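Local coordinates for protein poly(ADP-ribose) glycohydrolase (PDB 3SIG) that probably hydrolyses poly(ADP-ribose) chains, cutting the ribose-ribose links between ADP-ribose units, and holds ADP-ribose in the pocket of a macrodomain-type fold, at residues A76-L81 with V89-F94; A171-P176 with L204-H209; G238-G243 with A251-A256. One frame throughout, in Å; residues are numbered along the deposited sequence.

Interaction 1 of 3, residues A76-L81 with V89-F94. With AR6 ([(2R,3S,4R,5R)-5-(6-aminopurin-9-yl)-3,4-dihydroxy-oxolan-2-yl]methyl [hydroxy-[[(2R,3S,4R,5S)-3,4,5-trihydroxyoxolan-2-yl]methoxy]phosphoryl] hydrogen phosphate), chain B.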
# COMPACT_ATOMS: atom_id res chain seq x y z
N ALA A 76 -9.20 3.33 -6.02
CA ALA A 76 -9.86 4.05 -7.11
C ALA A 76 -8.80 4.57 -8.08
O ALA A 76 -8.94 4.49 -9.30
CB ALA A 76 -10.73 5.19 -6.58
N ALA A 77 -7.72 5.11 -7.54
CA ALA A 77 -6.65 5.59 -8.40
C ALA A 77 -6.06 4.43 -9.19
O ALA A 77 -5.79 4.55 -10.40
CB ALA A 77 -5.55 6.30 -7.58
N ALA A 78 -5.79 3.32 -8.54
CA ALA A 78 -5.25 2.14 -9.23
C ALA A 78 -6.17 1.66 -10.33
O ALA A 78 -5.72 1.34 -11.44
CB ALA A 78 -5.00 1.05 -8.26
N ARG A 79 -7.48 1.68 -10.10
CA ARG A 79 -8.43 1.23 -11.11
C ARG A 79 -8.43 2.15 -12.30
O ARG A 79 -8.52 1.70 -13.45
CB ARG A 79 -9.79 1.14 -10.45
CG ARG A 79 -10.84 0.41 -11.26
CD ARG A 79 -12.11 0.31 -10.46
NE ARG A 79 -13.17 -0.34 -11.21
CZ ARG A 79 -14.46 -0.28 -10.91
NH1 ARG A 79 -14.86 0.38 -9.85
NH2 ARG A 79 -15.37 -0.89 -11.66
N ARG A 80 -8.40 3.45 -12.05
CA ARG A 80 -8.36 4.45 -13.11
C ARG A 80 -7.14 4.25 -13.99
O ARG A 80 -7.23 4.23 -15.22
CB ARG A 80 -8.40 5.86 -12.52
CG ARG A 80 -8.21 6.95 -13.54
CD ARG A 80 -8.41 8.36 -12.98
NE ARG A 80 -7.50 8.68 -11.87
CZ ARG A 80 -6.33 9.28 -12.00
NH1 ARG A 80 -5.87 9.65 -13.19
NH2 ARG A 80 -5.60 9.55 -10.93
N LEU A 81 -5.97 4.13 -13.38
CA LEU A 81 -4.75 3.94 -14.14
C LEU A 81 -4.76 2.62 -14.90
O LEU A 81 -4.30 2.55 -16.04
CB LEU A 81 -3.54 4.04 -13.23
CG LEU A 81 -2.97 5.45 -13.01
CD1 LEU A 81 -3.98 6.50 -12.57
CD2 LEU A 81 -1.77 5.37 -12.05
N VAL A 89 0.10 -1.53 -12.48
CA VAL A 89 0.34 -0.44 -11.56
C VAL A 89 0.80 -1.02 -10.22
O VAL A 89 0.36 -2.11 -9.84
CB VAL A 89 -0.99 0.34 -11.37
CG1 VAL A 89 -0.89 1.43 -10.31
CG2 VAL A 89 -1.45 0.92 -12.70
N ALA A 90 1.67 -0.32 -9.51
CA ALA A 90 2.05 -0.69 -8.13
C ALA A 90 1.48 0.30 -7.15
O ALA A 90 1.51 1.52 -7.38
CB ALA A 90 3.57 -0.76 -7.99
N CYS A 91 0.99 -0.20 -6.03
CA CYS A 91 0.39 0.58 -4.96
C CYS A 91 1.06 0.33 -3.63
O CYS A 91 1.31 -0.82 -3.27
CB CYS A 91 -1.07 0.13 -4.81
SG CYS A 91 -2.13 0.33 -6.24
N LEU A 92 1.32 1.40 -2.90
CA LEU A 92 1.82 1.29 -1.53
C LEU A 92 0.69 0.99 -0.55
O LEU A 92 -0.29 1.74 -0.49
CB LEU A 92 2.57 2.60 -1.17
CG LEU A 92 3.08 2.71 0.28
CD1 LEU A 92 4.07 1.62 0.61
CD2 LEU A 92 3.70 4.09 0.48
N ASN A 93 0.84 -0.13 0.16
CA ASN A 93 0.02 -0.51 1.29
C ASN A 93 0.60 0.11 2.54
O ASN A 93 1.77 -0.11 2.85
CB ASN A 93 0.02 -2.04 1.39
CG ASN A 93 -0.65 -2.57 2.65
OD1 ASN A 93 -1.44 -1.88 3.27
ND2 ASN A 93 -0.30 -3.80 3.05
N PHE A 94 -0.22 0.92 3.24
CA PHE A 94 0.21 1.61 4.45
C PHE A 94 0.11 0.59 5.58
O PHE A 94 -0.86 0.51 6.36
CB PHE A 94 -0.68 2.82 4.74
CG PHE A 94 -0.81 3.82 3.60
CD1 PHE A 94 0.08 3.89 2.53
CD2 PHE A 94 -1.83 4.77 3.65
CE1 PHE A 94 -0.07 4.85 1.54
CE2 PHE A 94 -1.99 5.72 2.64
CZ PHE A 94 -1.12 5.75 1.58
N1 AR6 B . -6.97 5.61 0.19
C2 AR6 B . -6.17 6.67 0.21
N3 AR6 B . -5.84 7.40 1.31
C4 AR6 B . -6.39 6.94 2.45
C5 AR6 B . -7.26 5.79 2.49
C6 AR6 B . -7.50 5.16 1.29
N6 AR6 B . -8.36 4.06 1.26
N7 AR6 B . -7.62 5.61 3.87
C8 AR6 B . -7.06 6.56 4.53
N9 AR6 B . -6.31 7.41 3.77
PA AR6 B . -3.71 5.04 7.40
PB AR6 B . -0.97 4.67 8.50
C1' AR6 B . -5.49 8.57 4.10
O1A AR6 B . -4.12 5.67 8.68
O1B AR6 B . 0.26 4.26 7.72
C1D AR6 B . -3.83 0.28 9.62
O1D AR6 B . -4.59 -0.25 10.67
C2' AR6 B . -5.93 9.30 5.35
O2' AR6 B . -5.71 10.67 5.21
O2A AR6 B . -4.50 3.85 6.91
O2B AR6 B . -0.95 5.99 9.21
C2D AR6 B . -2.68 -0.63 9.40
O2D AR6 B . -2.95 -1.98 9.32
C3' AR6 B . -5.01 8.74 6.37
O3' AR6 B . -4.75 9.63 7.41
O3A AR6 B . -2.16 4.68 7.45
C3D AR6 B . -1.60 -0.09 10.24
O3D AR6 B . -1.77 -0.73 11.48
C4' AR6 B . -3.75 8.42 5.62
O4' AR6 B . -4.13 8.25 4.27
C4D AR6 B . -1.92 1.37 10.28
O4D AR6 B . -3.31 1.53 10.02
C5' AR6 B . -2.97 7.21 6.11
O5' AR6 B . -3.80 6.06 6.16
C5D AR6 B . -1.09 2.21 9.31
O5D AR6 B . -1.38 3.57 9.56
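Ala78 and Leu81, one turn apart on helix 74-84, pack against Cys91 of strand 90-94 and against nearby Val89. This is part of the three-layer macrodomain fold: the helix follows strand 66-70 at the sheet edge, lies over one sheet face and leads into the central strand 90-94, a beta-alpha-beta crossover. The contact is purely apolar. Ala78 CB approaches Cys91 SG to 3.6 Å; with SG anti to the carbonyl carbon (chi1 -60°), the thiol is carried to the methyl. Next to it, one branch of Val89 does the work: its CG2 meets Leu81 CB at 3.8 Å. Val216 touches both Val89 and Cys91, and Val170 touches Ala78. Within the helix, Leu81 CD1 also sits 3.6 Å above the centre of the Arg80 guanidinium, whose nitrogens form salt bridges to Glu72 and Glu68.

Further along, Phe94 reaches the bound ADP-ribose. With CG anti to the carbonyl carbon (chi1 -54°), its ring is swung to the backbone-N side and turns an edge to the C5'-O5' ester link that joins the adenosine ribose to the first phosphate: Phe94 CD2 is 3.4 Å from AR6 O5', which lies near the ring plane, and 3.6 Å from AR6 C5'. With an alanine in place of Phe94, the ring edge beside O5' and C5' is gone, and the ester link would probably be freer to shift. The distal ribose is met by backbone instead: Phe94 O lies 3.4 Å from AR6 C5D, while Phe94 CB comes equally near the phosphate oxygen O1B, at 3.4 Å.

Interaction 2 of 3, residues A171-P176 with L204-H209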
# COMPACT_ATOMS: atom_id res chain seq x y z
N ALA A 171 0.10 -4.63 -8.43
CA ALA A 171 1.11 -5.06 -7.47
C ALA A 171 0.98 -4.22 -6.22
O ALA A 171 0.69 -3.01 -6.27
CB ALA A 171 2.49 -4.91 -8.05
N PHE A 172 1.23 -4.85 -5.08
CA PHE A 172 1.32 -4.13 -3.81
C PHE A 172 2.73 -4.13 -3.27
O PHE A 172 3.48 -5.13 -3.42
CB PHE A 172 0.35 -4.67 -2.77
CG PHE A 172 -1.10 -4.33 -3.05
CD1 PHE A 172 -1.60 -3.06 -2.82
CD2 PHE A 172 -1.95 -5.28 -3.60
CE1 PHE A 172 -2.92 -2.76 -3.10
CE2 PHE A 172 -3.30 -4.98 -3.86
CZ PHE A 172 -3.77 -3.72 -3.61
N LEU A 173 3.06 -3.02 -2.61
CA LEU A 173 4.30 -2.85 -1.87
C LEU A 173 3.90 -2.63 -0.44
O LEU A 173 3.25 -1.62 -0.14
CB LEU A 173 5.05 -1.63 -2.40
CG LEU A 173 5.24 -1.58 -3.93
CD1 LEU A 173 5.48 -0.21 -4.48
CD2 LEU A 173 6.36 -2.47 -4.29
N THR A 174 4.30 -3.55 0.44
CA THR A 174 3.89 -3.53 1.84
C THR A 174 5.08 -3.17 2.70
O THR A 174 6.03 -3.94 2.82
CB THR A 174 3.27 -4.91 2.21
OG1 THR A 174 2.00 -4.99 1.57
CG2 THR A 174 3.04 -5.13 3.68
N SER A 175 5.02 -1.96 3.25
CA SER A 175 6.09 -1.40 4.05
C SER A 175 5.44 -0.54 5.12
O SER A 175 4.68 0.36 4.79
CB SER A 175 6.96 -0.50 3.16
OG SER A 175 7.89 0.30 3.90
N PRO A 176 5.73 -0.80 6.41
CA PRO A 176 5.11 0.03 7.45
C PRO A 176 5.89 1.30 7.68
O PRO A 176 7.11 1.30 7.82
CB PRO A 176 5.22 -0.86 8.70
CG PRO A 176 6.49 -1.62 8.46
CD PRO A 176 6.58 -1.85 6.98
N LEU A 204 10.38 2.75 -3.51
CA LEU A 204 10.49 3.16 -4.91
C LEU A 204 11.47 2.27 -5.65
O LEU A 204 11.24 1.92 -6.82
CB LEU A 204 10.91 4.62 -5.01
CG LEU A 204 9.93 5.67 -4.49
CD1 LEU A 204 10.47 7.07 -4.71
CD2 LEU A 204 8.64 5.53 -5.11
N ALA A 205 12.56 1.88 -5.01
CA ALA A 205 13.52 1.00 -5.67
C ALA A 205 12.87 -0.34 -5.98
O ALA A 205 13.14 -0.89 -7.06
CB ALA A 205 14.77 0.81 -4.81
N ALA A 206 12.11 -0.89 -5.06
CA ALA A 206 11.47 -2.18 -5.32
C ALA A 206 10.48 -2.06 -6.45
O ALA A 206 10.42 -2.94 -7.33
CB ALA A 206 10.81 -2.69 -4.09
N ALA A 207 9.71 -0.98 -6.49
CA ALA A 207 8.72 -0.77 -7.56
C ALA A 207 9.42 -0.72 -8.91
O ALA A 207 9.00 -1.37 -9.89
CB ALA A 207 7.95 0.50 -7.34
N ARG A 208 10.52 0.02 -9.00
CA ARG A 208 11.19 0.20 -10.26
C ARG A 208 11.88 -1.11 -10.67
O ARG A 208 11.88 -1.47 -11.88
CB ARG A 208 12.21 1.33 -10.17
CG ARG A 208 12.70 1.82 -11.56
CD ARG A 208 11.52 2.31 -12.45
NE ARG A 208 11.90 2.55 -13.84
CZ ARG A 208 11.87 1.62 -14.81
NH1 ARG A 208 11.47 0.37 -14.54
NH2 ARG A 208 12.23 1.94 -16.05
N HIS A 209 12.48 -1.82 -9.72
CA HIS A 209 13.15 -3.10 -9.95
C HIS A 209 12.18 -4.12 -10.55
O HIS A 209 12.59 -4.96 -11.36
CB HIS A 209 13.71 -3.63 -8.63
CG HIS A 209 14.38 -4.97 -8.71
ND1 HIS A 209 15.55 -5.18 -9.42
CD2 HIS A 209 14.08 -6.14 -8.12
CE1 HIS A 209 15.91 -6.44 -9.28
NE2 HIS A 209 15.04 -7.05 -8.51
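Leu173 reaches from strand 163-175 to the last turns of helix 189-209 and straddles two neighbouring alanines there. Its CD1 methyl meets Ala207 CB at 3.8 Å, while CD2 comes less near, 4.5 Å from Ala206 CB. The torsions extend the side chain toward the helix: CG is anti to the carbonyl carbon (chi1 -51°), and CD1 then continues nearly trans to CA (chi2 158°). Because the helix presents only methyl groups here, it can settle close to the strand, with the CA atoms of Leu173 and Ala207 7.5 Å apart.

Val203, from the same helix, and Tyr149 of strand 147-157 also touch Leu173; beyond them Leu49 of helix 46-54 packs on Ala206. The strand is fixed in turn by backbone hydrogen bonds between Leu173 and both Cys91 and Asn93. Helix 189-209 lies on the sheet face opposite to helix 74-84, as expected for the sandwich of helices and sheet in a macrodomain.

The Leu173 side chain is about 13 Å from the bound ADP-ribose, so this is core packing. With only aliphatic carbons meeting and neither charge nor hydrogen bond between the segments, the join depends on shape and the exclusion of water.

Interaction 3 of 3, residues G238-G243 with A251-A256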
# COMPACT_ATOMS: atom_id res chain seq x y z
N GLY A 238 11.57 14.95 -2.08
CA GLY A 238 13.02 14.88 -2.18
C GLY A 238 13.50 13.73 -3.05
O GLY A 238 14.57 13.82 -3.67
N LEU A 239 12.73 12.67 -3.13
CA LEU A 239 13.07 11.52 -3.95
C LEU A 239 12.69 11.70 -5.41
O LEU A 239 13.40 11.23 -6.31
CB LEU A 239 12.39 10.26 -3.40
CG LEU A 239 12.94 9.81 -2.04
CD1 LEU A 239 12.00 8.76 -1.40
CD2 LEU A 239 14.36 9.31 -2.09
N LEU A 240 11.60 12.43 -5.65
CA LEU A 240 11.02 12.50 -6.99
C LEU A 240 11.26 13.82 -7.70
O LEU A 240 11.17 13.87 -8.93
CB LEU A 240 9.50 12.28 -6.94
CG LEU A 240 9.09 10.88 -6.52
CD1 LEU A 240 7.62 10.89 -6.10
CD2 LEU A 240 9.31 9.84 -7.62
N LEU A 241 11.60 14.87 -6.96
CA LEU A 241 11.74 16.22 -7.52
C LEU A 241 13.15 16.76 -7.32
O LEU A 241 13.99 16.15 -6.66
CB LEU A 241 10.75 17.18 -6.85
CG LEU A 241 9.28 16.80 -6.88
CD1 LEU A 241 8.39 17.84 -6.19
CD2 LEU A 241 8.83 16.62 -8.29
N ASP A 242 13.41 17.92 -7.90
CA ASP A 242 14.69 18.62 -7.80
C ASP A 242 15.90 17.71 -7.94
O ASP A 242 16.84 17.79 -7.14
CB ASP A 242 14.78 19.41 -6.49
CG ASP A 242 15.90 20.46 -6.51
OD1 ASP A 242 16.24 20.98 -7.61
OD2 ASP A 242 16.47 20.79 -5.44
N GLY A 243 15.91 16.91 -8.99
CA GLY A 243 17.05 16.07 -9.29
C GLY A 243 17.31 14.96 -8.28
O GLY A 243 18.41 14.45 -8.16
N ALA A 251 6.83 6.90 -14.89
CA ALA A 251 5.98 7.58 -15.89
C ALA A 251 4.88 8.41 -15.23
O ALA A 251 4.53 9.49 -15.67
CB ALA A 251 5.37 6.57 -16.86
N HIS A 252 4.30 7.89 -14.14
CA HIS A 252 3.12 8.49 -13.53
C HIS A 252 3.09 8.09 -12.06
O HIS A 252 3.22 6.91 -11.72
CB HIS A 252 1.89 7.95 -14.25
CG HIS A 252 0.59 8.61 -13.91
ND1 HIS A 252 -0.59 8.23 -14.53
CD2 HIS A 252 0.25 9.57 -13.02
CE1 HIS A 252 -1.59 8.93 -14.04
NE2 HIS A 252 -1.11 9.77 -13.14
N VAL A 253 3.01 9.09 -11.20
CA VAL A 253 2.84 8.89 -9.77
C VAL A 253 1.60 9.63 -9.33
O VAL A 253 1.48 10.85 -9.59
CB VAL A 253 4.02 9.43 -8.99
CG1 VAL A 253 3.80 9.32 -7.48
CG2 VAL A 253 5.32 8.68 -9.39
N VAL A 254 0.68 8.92 -8.70
CA VAL A 254 -0.50 9.55 -8.11
C VAL A 254 -0.40 9.49 -6.60
O VAL A 254 -0.16 8.41 -6.05
CB VAL A 254 -1.81 8.82 -8.50
CG1 VAL A 254 -3.05 9.53 -7.92
CG2 VAL A 254 -1.94 8.66 -10.00
N PHE A 255 -0.55 10.64 -5.96
CA PHE A 255 -0.76 10.70 -4.52
C PHE A 255 -2.25 10.73 -4.33
O PHE A 255 -2.89 11.80 -4.42
CB PHE A 255 -0.04 11.91 -3.91
CG PHE A 255 1.45 11.84 -4.05
CD1 PHE A 255 2.21 11.06 -3.22
CD2 PHE A 255 2.09 12.52 -5.07
CE1 PHE A 255 3.60 11.01 -3.35
CE2 PHE A 255 3.47 12.46 -5.19
CZ PHE A 255 4.21 11.68 -4.36
N ALA A 256 -2.80 9.54 -4.08
CA ALA A 256 -4.24 9.36 -3.88
C ALA A 256 -4.49 9.47 -2.38
O ALA A 256 -4.08 8.58 -1.62
CB ALA A 256 -4.68 8.01 -4.41
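Leu240, in the last turn of helix 229-240, points from the helix toward the sheet and touches Val253 and Phe255 of strand 252-256. A single methyl, CD1, makes both contacts. The side chain is stretched out to get there: CG lies anti to the carbonyl carbon (chi1 -67°), and chi2 163° keeps CD1 extended away from the backbone. That reach matters, since the closest CA atoms of the two segments, those of Leu240 and Val253, are 9.4 Å apart.

The aliphatic contact is the looser one, with Leu240 CD1 4.4 Å from Val253 CG1. The aromatic one is tighter: Leu240 CD1 stands 3.9 Å from Phe255 CZ, near the plane of the ring. The two side chains come from opposite directions, and the methyl lies at the CZ edge. Val253, two residues earlier on the same side of the strand, takes another part of the ring: its CG1 lies 3.8 Å above one face, offset toward the rim. The ring is therefore met at an edge by the helix and over a face by its own strand. Beyond the two segments it stacks with Phe274 and meets Phe270 with the planes about 40° apart, which ties in the C-terminal helix 265-273 and the residue just after it.

No polar bond joins the two segments, and all three touching residues are buried. After Leu240 the chain leaves the helix at Leu241 and moves off from the strand through Asp242 and Gly243. Strand 252-256 ends at Ala256, which touches the bound ADP-ribose. Strand 214-217, helix 229-240 and strand 252-256 form a beta-alpha-beta unit with parallel, adjacent strands, and the Leu240 contact is the helix-on-strand packing characteristic of that motif in the macrodomain fold.

How the interactions relate
Interaction 1 comes first along the chain, closing over seven residues, the end of helix 74-84 and the turn into strand 90-94. Interaction 2 spans 27 residues, most of them in helix 189-209, and interaction 3 has seven residues between its segments, all loop, from helix 229-240 to strand 252-256. The three follow in series; none nests or crosses. All share the mixed sheet: interactions 1 and 2 are joined where Cys91 N lies 2.8 Å from Ala171 O, a probable hydrogen bond, while Ala77 packs on Ala256 between interactions 1 and 3. Interaction 1 binds a helix to one sheet face; interactions 2 and 3 bind helices to the other, where Leu204 touches Leu239.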